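Local atomic coordinates of putative xanthine dehydrogenase YAGS fad-binding subunit (Escherichia coli, PDB entry 5G5G), a protein that is probably the molybdenum-binding catalytic subunit of a periplasmic aldehyde oxidase of the xanthine oxidase family, oxidising aldehydes to carboxylic acids. Residues 89-100 with 247-257. Residues are numbered along the deposited sequence; the frame is centred on the assembly and turned at random.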
ATOM      1  N   LEU C  89       9.044 -31.993  -5.875  1.00 26.06           N
ATOM      2  CA  LEU C  89       9.702 -30.712  -5.819  1.00 24.80           C
ATOM      3  C   LEU C  89      10.615 -30.655  -4.615  1.00 24.77           C
ATOM      4  O   LEU C  89      10.395 -31.349  -3.642  1.00 25.52           O
ATOM      5  CB  LEU C  89       8.684 -29.578  -5.726  1.00 24.05           C
ATOM      6  CG  LEU C  89       7.722 -29.504  -6.892  1.00 23.71           C
ATOM      7  CD1 LEU C  89       6.698 -28.394  -6.635  1.00 23.62           C
ATOM      8  CD2 LEU C  89       8.468 -29.248  -8.185  1.00 24.13           C
ATOM      9  N   GLY C  90      11.646 -29.830  -4.702  1.00 23.94           N
ATOM     10  CA  GLY C  90      12.404 -29.456  -3.523  1.00 24.58           C
ATOM     11  C   GLY C  90      11.725 -28.314  -2.786  1.00 24.61           C
ATOM     12  O   GLY C  90      10.637 -27.894  -3.127  1.00 22.63           O
ATOM     13  N   LYS C  91      12.407 -27.791  -1.765  1.00 24.72           N
ATOM     14  CA  LYS C  91      11.946 -26.619  -1.068  1.00 24.62           C
ATOM     15  C   LYS C  91      13.137 -25.696  -0.823  1.00 23.81           C
ATOM     16  O   LYS C  91      14.207 -26.138  -0.395  1.00 23.39           O
ATOM     17  CB  LYS C  91      11.267 -26.962   0.229  1.00 26.73           C
ATOM     18  CG  LYS C  91      10.651 -25.750   0.917  1.00 28.67           C
ATOM     19  CD  LYS C  91       9.218 -26.033   1.324  1.00 32.44           C
ATOM     20  CE  LYS C  91       8.789 -25.398   2.611  1.00 33.20           C
ATOM     21  NZ  LYS C  91       9.699 -25.764   3.752  1.00 33.10           N
ATOM     22  N   GLY C  92      12.931 -24.428  -1.131  1.00 22.12           N
ATOM     23  CA  GLY C  92      13.975 -23.455  -0.969  1.00 22.35           C
ATOM     24  C   GLY C  92      14.227 -23.205   0.494  1.00 22.95           C
ATOM     25  O   GLY C  92      13.332 -23.340   1.327  1.00 22.04           O
ATOM     26  N   ASP C  93      15.453 -22.792   0.814  1.00 23.72           N
ATOM     27  CA  ASP C  93      15.825 -22.536   2.215  1.00 25.52           C
ATOM     28  C   ASP C  93      15.119 -21.340   2.892  1.00 22.55           C
ATOM     29  O   ASP C  93      15.105 -21.241   4.112  1.00 22.68           O
ATOM     30  CB  ASP C  93      17.345 -22.357   2.297  1.00 28.89           C
ATOM     31  CG  ASP C  93      18.101 -23.678   2.080  1.00 33.68           C
ATOM     32  OD1 ASP C  93      17.475 -24.772   1.960  1.00 39.40           O
ATOM     33  OD2 ASP C  93      19.334 -23.614   2.037  1.00 38.89           O
ATOM     34  N   LYS C  94      14.513 -20.465   2.107  1.00 20.97           N
ATOM     35  CA  LYS C  94      13.860 -19.288   2.641  1.00 20.00           C
ATOM     36  C   LYS C  94      12.339 -19.393   2.549  1.00 18.52           C
ATOM     37  O   LYS C  94      11.638 -18.387   2.740  1.00 18.69           O
ATOM     38  CB  LYS C  94      14.309 -18.063   1.866  1.00 21.53           C
ATOM     39  CG  LYS C  94      15.800 -17.810   1.799  1.00 24.31           C
ATOM     40  CD  LYS C  94      16.303 -17.190   3.048  1.00 25.83           C
ATOM     41  CE  LYS C  94      17.691 -16.540   2.828  1.00 26.56           C
ATOM     42  NZ  LYS C  94      18.703 -17.517   2.419  1.00 28.04           N
ATOM     43  N   ASN C  95      11.829 -20.571   2.210  1.00 17.30           N
ATOM     44  CA  ASN C  95      10.373 -20.833   2.213  1.00 17.06           C
ATOM     45  C   ASN C  95      10.020 -21.736   3.361  1.00 17.46           C
ATOM     46  O   ASN C  95      10.525 -22.834   3.412  1.00 18.69           O
ATOM     47  CB  ASN C  95       9.933 -21.481   0.896  1.00 16.97           C
ATOM     48  CG  ASN C  95      10.096 -20.548  -0.300  1.00 16.10           C
ATOM     49  OD1 ASN C  95      10.847 -20.868  -1.197  1.00 16.88           O
ATOM     50  ND2 ASN C  95       9.411 -19.388  -0.308  1.00 15.55           N
ATOM     51  N   THR C  96       9.209 -21.281   4.302  1.00 17.30           N
ATOM     52  CA  THR C  96       8.703 -22.134   5.359  1.00 18.34           C
ATOM     53  C   THR C  96       7.483 -22.885   4.819  1.00 18.10           C
ATOM     54  O   THR C  96       7.532 -24.103   4.720  1.00 18.82           O
ATOM     55  CB  THR C  96       8.307 -21.354   6.624  1.00 19.09           C
ATOM     56  OG1 THR C  96       9.469 -20.667   7.092  1.00 21.82           O
ATOM     57  CG2 THR C  96       7.780 -22.259   7.702  1.00 19.97           C
ATOM     58  N   ALA C  97       6.422 -22.165   4.472  1.00 17.09           N
ATOM     59  CA  ALA C  97       5.315 -22.792   3.775  1.00 17.28           C
ATOM     60  C   ALA C  97       5.741 -23.246   2.383  1.00 16.94           C
ATOM     61  O   ALA C  97       6.455 -22.554   1.640  1.00 15.83           O
ATOM     62  CB  ALA C  97       4.161 -21.800   3.642  1.00 17.03           C
ATOM     63  N   ARG C  98       5.228 -24.394   1.958  1.00 17.98           N
ATOM     64  CA  ARG C  98       5.425 -24.789   0.576  1.00 18.17           C
ATOM     65  C   ARG C  98       4.761 -23.810  -0.341  1.00 16.78           C
ATOM     66  O   ARG C  98       3.670 -23.335  -0.081  1.00 15.71           O
ATOM     67  CB  ARG C  98       4.816 -26.159   0.329  1.00 21.19           C
ATOM     68  CG  ARG C  98       5.586 -27.298   0.990  1.00 25.10           C
ATOM     69  CD  ARG C  98       5.097 -28.693   0.536  1.00 29.37           C
ATOM     70  NE  ARG C  98       5.970 -29.669   1.202  1.00 36.62           N
ATOM     71  CZ  ARG C  98       7.260 -29.943   0.867  1.00 43.24           C
ATOM     72  NH1 ARG C  98       7.863 -29.403  -0.197  1.00 43.79           N
ATOM     73  NH2 ARG C  98       7.972 -30.806   1.601  1.00 50.95           N
ATOM     74  N   LEU C  99       5.395 -23.564  -1.481  1.00 16.23           N
ATOM     75  CA  LEU C  99       4.832 -22.625  -2.477  1.00 14.82           C
ATOM     76  C   LEU C  99       3.717 -23.299  -3.313  1.00 15.18           C
ATOM     77  O   LEU C  99       2.898 -22.604  -3.894  1.00 15.49           O
ATOM     78  CB  LEU C  99       5.900 -22.082  -3.396  1.00 14.52           C
ATOM     79  CG  LEU C  99       6.957 -21.253  -2.660  1.00 14.09           C
ATOM     80  CD1 LEU C  99       8.008 -20.836  -3.659  1.00 14.06           C
ATOM     81  CD2 LEU C  99       6.311 -20.046  -2.011  1.00 14.10           C
ATOM     82  N   LEU C 100       3.683 -24.615  -3.345  1.00 15.86           N
ATOM     83  CA  LEU C 100       2.573 -25.329  -3.997  1.00 16.87           C
ATOM     84  C   LEU C 100       2.074 -26.354  -2.984  1.00 17.69           C
ATOM     85  O   LEU C 100       2.830 -27.303  -2.623  1.00 17.80           O
ATOM     86  CB  LEU C 100       3.050 -26.012  -5.265  1.00 17.40           C
ATOM     87  CG  LEU C 100       2.027 -26.864  -6.001  1.00 18.25           C
ATOM     88  CD1 LEU C 100       0.792 -26.049  -6.391  1.00 18.23           C
ATOM     89  CD2 LEU C 100       2.661 -27.365  -7.283  1.00 18.76           C
ATOM     90  N   PHE C 247      12.115 -13.272  -1.093  1.00 11.13           N
ATOM     91  CA  PHE C 247      12.167 -14.686  -1.289  1.00 11.83           C
ATOM     92  C   PHE C 247      11.364 -15.118  -2.515  1.00 12.15           C
ATOM     93  O   PHE C 247      10.415 -14.452  -2.954  1.00 11.99           O
ATOM     94  CB  PHE C 247      11.580 -15.367  -0.049  1.00 12.26           C
ATOM     95  CG  PHE C 247      12.049 -14.759   1.239  1.00 12.81           C
ATOM     96  CD1 PHE C 247      13.381 -14.766   1.550  1.00 13.50           C
ATOM     97  CD2 PHE C 247      11.135 -14.141   2.115  1.00 12.93           C
ATOM     98  CE1 PHE C 247      13.838 -14.194   2.739  1.00 14.69           C
ATOM     99  CE2 PHE C 247      11.599 -13.566   3.292  1.00 13.70           C
ATOM    100  CZ  PHE C 247      12.940 -13.587   3.596  1.00 13.95           C
ATOM    101  N   LEU C 248      11.673 -16.286  -3.001  1.00 12.36           N
ATOM    102  CA  LEU C 248      10.812 -16.972  -3.991  1.00 12.92           C
ATOM    103  C   LEU C 248       9.357 -17.100  -3.518  1.00 12.95           C
ATOM    104  O   LEU C 248       9.102 -17.612  -2.397  1.00 13.40           O
ATOM    105  CB  LEU C 248      11.375 -18.364  -4.232  1.00 13.10           C
ATOM    106  CG  LEU C 248      10.861 -19.078  -5.483  1.00 13.45           C
ATOM    107  CD1 LEU C 248      11.495 -18.394  -6.686  1.00 13.69           C
ATOM    108  CD2 LEU C 248      11.264 -20.526  -5.378  1.00 13.84           C
ATOM    109  N   ARG C 249       8.402 -16.688  -4.380  1.00 12.39           N
ATOM    110  CA  ARG C 249       6.981 -16.838  -4.090  1.00 12.56           C
ATOM    111  C   ARG C 249       6.291 -17.710  -5.194  1.00 12.87           C
ATOM    112  O   ARG C 249       6.932 -18.134  -6.158  1.00 12.72           O
ATOM    113  CB  ARG C 249       6.341 -15.465  -4.002  1.00 12.30           C
ATOM    114  CG  ARG C 249       6.961 -14.556  -2.943  1.00 12.85           C
ATOM    115  CD  ARG C 249       6.047 -14.319  -1.717  1.00 13.02           C
ATOM    116  NE  ARG C 249       5.798 -15.550  -1.016  1.00 14.01           N
ATOM    117  CZ  ARG C 249       6.583 -16.094  -0.087  1.00 14.88           C
ATOM    118  NH1 ARG C 249       7.712 -15.502   0.289  1.00 14.81           N
ATOM    119  NH2 ARG C 249       6.248 -17.247   0.459  1.00 14.70           N
ATOM    120  N   SER C 250       4.995 -17.963  -5.003  1.00 13.30           N
ATOM    121  CA  SER C 250       4.249 -18.926  -5.801  0.50 13.58           C
ATOM    122  C   SER C 250       4.218 -18.540  -7.296  1.00 14.14           C
ATOM    123  O   SER C 250       4.138 -19.417  -8.162  1.00 14.72           O
ATOM    124  CB  SER C 250       2.839 -19.073  -5.250  0.50 13.63           C
ATOM    125  OG  SER C 250       2.134 -17.833  -5.259  0.50 12.68           O
ATOM    126  N   ASP C 251       4.233 -17.231  -7.586  1.00 14.35           N
ATOM    127  CA  ASP C 251       4.213 -16.788  -9.013  1.00 14.49           C
ATOM    128  C   ASP C 251       5.394 -17.355  -9.847  1.00 14.55           C
ATOM    129  O   ASP C 251       5.237 -17.747 -11.009  1.00 14.30           O
ATOM    130  CB  ASP C 251       4.214 -15.263  -9.127  1.00 14.90           C
ATOM    131  CG  ASP C 251       5.448 -14.622  -8.467  1.00 15.16           C
ATOM    132  OD1 ASP C 251       5.695 -14.927  -7.275  1.00 14.95           O
ATOM    133  OD2 ASP C 251       6.172 -13.844  -9.158  1.00 15.93           O
ATOM    134  N   ALA C 252       6.583 -17.279  -9.275  1.00 14.43           N
ATOM    135  CA  ALA C 252       7.816 -17.712  -9.910  1.00 14.57           C
ATOM    136  C   ALA C 252       7.827 -19.234 -10.121  1.00 15.06           C
ATOM    137  O   ALA C 252       8.144 -19.733 -11.209  1.00 14.31           O
ATOM    138  CB  ALA C 252       8.978 -17.269  -9.043  1.00 14.90           C
ATOM    139  N   LEU C 253       7.561 -19.974  -9.056  1.00 14.27           N
ATOM    140  CA  LEU C 253       7.487 -21.403  -9.154  1.00 15.36           C
ATOM    141  C   LEU C 253       6.456 -21.828 -10.187  1.00 15.08           C
ATOM    142  O   LEU C 253       6.753 -22.641 -11.080  1.00 15.57           O
ATOM    143  CB  LEU C 253       7.167 -22.051  -7.817  1.00 15.49           C
ATOM    144  CG  LEU C 253       7.045 -23.574  -7.911  1.00 16.44           C
ATOM    145  CD1 LEU C 253       8.309 -24.224  -8.423  1.00 16.80           C
ATOM    146  CD2 LEU C 253       6.677 -24.176  -6.578  1.00 17.17           C
ATOM    147  N   LEU C 254       5.255 -21.261 -10.091  1.00 14.47           N
ATOM    148  CA  LEU C 254       4.165 -21.759 -10.959  1.00 15.19           C
ATOM    149  C   LEU C 254       4.418 -21.362 -12.403  1.00 14.37           C
ATOM    150  O   LEU C 254       4.145 -22.168 -13.335  1.00 14.22           O
ATOM    151  CB  LEU C 254       2.806 -21.308 -10.449  1.00 16.44           C
ATOM    152  CG  LEU C 254       2.412 -22.127  -9.196  1.00 18.48           C
ATOM    153  CD1 LEU C 254       1.260 -21.460  -8.527  1.00 20.64           C
ATOM    154  CD2 LEU C 254       1.970 -23.521  -9.529  1.00 19.65           C
ATOM    155  N   ALA C 255       4.952 -20.163 -12.645  1.00 13.09           N
ATOM    156  CA  ALA C 255       5.301 -19.781 -14.018  1.00 13.05           C
ATOM    157  C   ALA C 255       6.250 -20.784 -14.631  1.00 13.40           C
ATOM    158  O   ALA C 255       6.068 -21.247 -15.777  1.00 13.05           O
ATOM    159  CB  ALA C 255       5.902 -18.375 -14.068  1.00 13.07           C
ATOM    160  N   ALA C 256       7.279 -21.124 -13.867  1.00 13.38           N
ATOM    161  CA  ALA C 256       8.311 -22.049 -14.304  1.00 13.97           C
ATOM    162  C   ALA C 256       7.765 -23.460 -14.591  1.00 14.44           C
ATOM    163  O   ALA C 256       8.006 -24.049 -15.663  1.00 14.53           O
ATOM    164  CB  ALA C 256       9.432 -22.114 -13.283  1.00 14.09           C
ATOM    165  N   LEU C 257       6.999 -23.994 -13.639  1.00 14.21           N
ATOM    166  CA  LEU C 257       6.363 -25.293 -13.867  1.00 14.64           C
ATOM    167  C   LEU C 257       5.454 -25.309 -15.088  1.00 14.70           C
ATOM    168  O   LEU C 257       5.469 -26.252 -15.889  1.00 15.21           O
ATOM    169  CB  LEU C 257       5.548 -25.702 -12.643  1.00 14.52           C
ATOM    170  CG  LEU C 257       6.419 -26.009 -11.436  1.00 14.84           C
ATOM    171  CD1 LEU C 257       5.506 -26.239 -10.243  1.00 15.10           C
ATOM    172  CD2 LEU C 257       7.264 -27.235 -11.699  1.00 15.97           C
TER
HETATM  173  O   HOH W   1       9.124 -17.210   2.169  1.00 13.49           O
HETATM  174  O   HOH W   2       7.125 -19.803   1.767  1.00 13.89           O
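L99 pushes its forked end against the turn that leads into helix 250-262: CD1 lies 3.7 Å from L248 CD2, CD2 rests 3.7 Å from R249 NH2, and both methyls border the carbonyl oxygen of L248. Its CB meets L253 CD2 at 3.9 Å, one turn into the helix. That same L248 oxygen takes a bond from N95 ND2 (2.8 Å), nearly straight at 161° and lying in both the carbonyl and the amide plane, which fixes how the N95 amide is turned. One water takes a bond from R249 NH1 and a weak one from N95 ND2, and can donate to K94 O; another takes a bond from N95 ND2 and a weak one from R249 NH2, and can donate to A97 O. The loop falls in the a/b hammerhead family region and the helix in the first molybdopterin cofactor-binding region, so the contact joins these two parts of the chain, with R249 as N-cap of the helix. The F247 side chain, about 7 Å from the bound dioxothiomolybdenum(VI) ion, meets K94: K94 CB approaches F247 CD1 to 3.4 Å, while K94 O sits over one ring face, offset toward the rim. Bent at chi2 (-79°), the lysine chain passes the ring and forms a cation-pi contact with W215.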